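Ubiquitin-like-specific protease 2 (Saccharomyces cerevisiae, PDB 5LNB) is a cysteine protease of the Ulp1 (C48) family that removes SUMO from modified proteins, its catalytic domain forming the core of this fragment. Local coordinates at residues Ile178-Phe181 / Leu182-Tyr185. Sequence-based numbering, arbitrary orientation.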
ATOM      1  N   ILE A 178      12.844   7.075   5.042  1.00 29.19           N
ATOM      2  CA  ILE A 178      12.898   5.848   4.261  1.00 26.86           C
ATOM      3  C   ILE A 178      14.220   5.758   3.518  1.00 26.46           C
ATOM      4  O   ILE A 178      14.784   4.668   3.367  1.00 27.73           O
ATOM      5  CB  ILE A 178      11.692   5.747   3.309  1.00 25.21           C
ATOM      6  CG1 ILE A 178      10.385   5.778   4.109  1.00 23.94           C
ATOM      7  CG2 ILE A 178      11.788   4.467   2.476  1.00 16.41           C
ATOM      8  CD1 ILE A 178       9.137   5.709   3.260  1.00 26.33           C
ATOM      9  N   LYS A 179      14.742   6.894   3.051  1.00 25.38           N
ATOM     10  CA  LYS A 179      16.084   6.902   2.478  1.00 23.92           C
ATOM     11  C   LYS A 179      17.102   6.360   3.474  1.00 24.32           C
ATOM     12  O   LYS A 179      17.930   5.508   3.135  1.00 26.25           O
ATOM     13  CB  LYS A 179      16.468   8.311   2.041  1.00 24.13           C
ATOM     14  CG  LYS A 179      15.580   8.918   0.988  1.00 26.70           C
ATOM     15  CD  LYS A 179      16.306  10.048   0.281  1.00 26.29           C
ATOM     16  CE  LYS A 179      15.409  10.760  -0.721  1.00 25.92           C
ATOM     17  NZ  LYS A 179      16.144  11.930  -1.340  1.00 28.39           N
ATOM     18  N   GLU A 180      17.060   6.847   4.717  1.00 25.74           N
ATOM     19  CA  GLU A 180      18.045   6.410   5.702  1.00 27.21           C
ATOM     20  C   GLU A 180      17.853   4.942   6.058  1.00 31.18           C
ATOM     21  O   GLU A 180      18.831   4.206   6.249  1.00 35.73           O
ATOM     22  CB  GLU A 180      17.965   7.295   6.948  1.00 31.34           C
ATOM     23  CG  GLU A 180      18.286   8.776   6.673  1.00 35.62           C
ATOM     24  CD  GLU A 180      19.760   9.036   6.311  1.00 47.73           C
ATOM     25  OE1 GLU A 180      20.649   8.258   6.735  1.00 46.91           O
ATOM     26  OE2 GLU A 180      20.031  10.032   5.602  1.00 51.35           O
ATOM     27  N   PHE A 181      16.597   4.497   6.138  1.00 30.15           N
ATOM     28  CA  PHE A 181      16.315   3.081   6.340  1.00 23.59           C
ATOM     29  C   PHE A 181      16.995   2.231   5.275  1.00 23.27           C
ATOM     30  O   PHE A 181      17.642   1.224   5.585  1.00 24.43           O
ATOM     31  CB  PHE A 181      14.806   2.840   6.321  1.00 20.49           C
ATOM     32  CG  PHE A 181      14.443   1.396   6.183  1.00 22.62           C
ATOM     33  CD1 PHE A 181      14.507   0.547   7.283  1.00 17.77           C
ATOM     34  CD2 PHE A 181      14.082   0.874   4.950  1.00 19.82           C
ATOM     35  CE1 PHE A 181      14.185  -0.789   7.162  1.00 18.86           C
ATOM     36  CE2 PHE A 181      13.758  -0.464   4.819  1.00 20.67           C
ATOM     37  CZ  PHE A 181      13.813  -1.303   5.929  1.00 19.62           C
ATOM     38  N   LEU A 182      16.857   2.625   4.006  1.00 23.38           N
ATOM     39  CA  LEU A 182      17.425   1.830   2.921  1.00 22.01           C
ATOM     40  C   LEU A 182      18.939   1.775   3.017  1.00 23.22           C
ATOM     41  O   LEU A 182      19.552   0.747   2.711  1.00 21.53           O
ATOM     42  CB  LEU A 182      17.011   2.402   1.569  1.00 22.27           C
ATOM     43  CG  LEU A 182      15.531   2.270   1.250  1.00 20.27           C
ATOM     44  CD1 LEU A 182      15.193   3.043  -0.028  1.00 18.00           C
ATOM     45  CD2 LEU A 182      15.157   0.768   1.157  1.00 17.51           C
ATOM     46  N   ILE A 183      19.558   2.879   3.423  1.00 20.60           N
ATOM     47  CA  ILE A 183      21.009   2.920   3.524  1.00 21.83           C
ATOM     48  C   ILE A 183      21.484   1.981   4.621  1.00 21.93           C
ATOM     49  O   ILE A 183      22.426   1.203   4.433  1.00 24.45           O
ATOM     50  CB  ILE A 183      21.480   4.363   3.766  1.00 23.10           C
ATOM     51  CG1 ILE A 183      21.222   5.207   2.517  1.00 23.51           C
ATOM     52  CG2 ILE A 183      22.952   4.392   4.135  1.00 24.53           C
ATOM     53  CD1 ILE A 183      21.576   6.672   2.690  1.00 24.97           C
ATOM     54  N   SER A 184      20.830   2.038   5.783  1.00 24.79           N
ATOM     55  CA  SER A 184      21.185   1.156   6.887  1.00 22.48           C
ATOM     56  C   SER A 184      20.879  -0.292   6.541  1.00 23.66           C
ATOM     57  O   SER A 184      21.690  -1.192   6.802  1.00 21.86           O
ATOM     58  CB  SER A 184      20.437   1.575   8.149  1.00 23.62           C
ATOM     59  OG  SER A 184      20.781   2.900   8.511  1.00 27.96           O
ATOM     60  N   TYR A 185      19.702  -0.533   5.957  1.00 23.08           N
ATOM     61  CA  TYR A 185      19.342  -1.878   5.531  1.00 23.62           C
ATOM     62  C   TYR A 185      20.403  -2.461   4.608  1.00 21.60           C
ATOM     63  O   TYR A 185      20.847  -3.599   4.789  1.00 24.90           O
ATOM     64  CB  TYR A 185      17.978  -1.853   4.838  1.00 22.81           C
ATOM     65  CG  TYR A 185      17.411  -3.221   4.562  1.00 21.47           C
ATOM     66  CD1 TYR A 185      17.723  -3.895   3.385  1.00 18.09           C
ATOM     67  CD2 TYR A 185      16.571  -3.851   5.485  1.00 18.10           C
ATOM     68  CE1 TYR A 185      17.210  -5.155   3.126  1.00 23.39           C
ATOM     69  CE2 TYR A 185      16.039  -5.113   5.229  1.00 17.68           C
ATOM     70  CZ  TYR A 185      16.370  -5.762   4.048  1.00 22.92           C
ATOM     71  OH  TYR A 185      15.868  -7.015   3.769  1.00 27.93           O
TER
HETATM   72  O   HOH W   1      21.226   5.493   7.333  1.00 31.36           O
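Phe181 and Tyr185, one helical turn apart, lie side by side with their side chains pointing the same way. In both, CG stands anti to the backbone N (chi1 166° for Phe181, -170° for Tyr185), which explains the shared direction. Their ring centroids are 5.6 Å apart and the planes meet at 41°, so the pair is neither a parallel stack nor edge-to-face; the rings touch where Phe181 CZ comes within 3.8 Å of Tyr185 CD2, while Tyr185 CB sits over one face of the Phe181 ring. Leu182 meets the same phenyl group obliquely, its CD2 lying 3.9 Å from Phe181 CD2. Replacing Phe181 by an alanine would probably open a gap beside Tyr185 CD2 and Leu182 CD2, leaving the tyrosine ring less restrained on that flank.

The backbone evidence is that of a regular alpha-helix: four successive i to i+4 bonds link the residues, including Tyr185 N to Phe181 O at 2.7 Å and Ser184 N to Glu180 O at 3.0 Å, the latter nearly straight. A water adds a polar bridge along another side, donating to Glu180 O and to Glu180 OE1, each at 2.9 Å, and accepting from Ser184 OG. The other carboxylate oxygen, Glu180 OE2, forms a salt bridge with Lys196.

This turn belongs to helix 172-190, the crossover of a beta-alpha-beta unit between parallel strands 159-164 and 199-203. Ile178 and Leu182 pack on strand 122-129 of the mixed sheet, Phe181 makes an edge-to-face pair with Phe83 of helix 82-87, and Tyr185 leans on Tyr95 of helix 94-98 while its hydroxyl bonds Thr105 and Leu107 in the following loop.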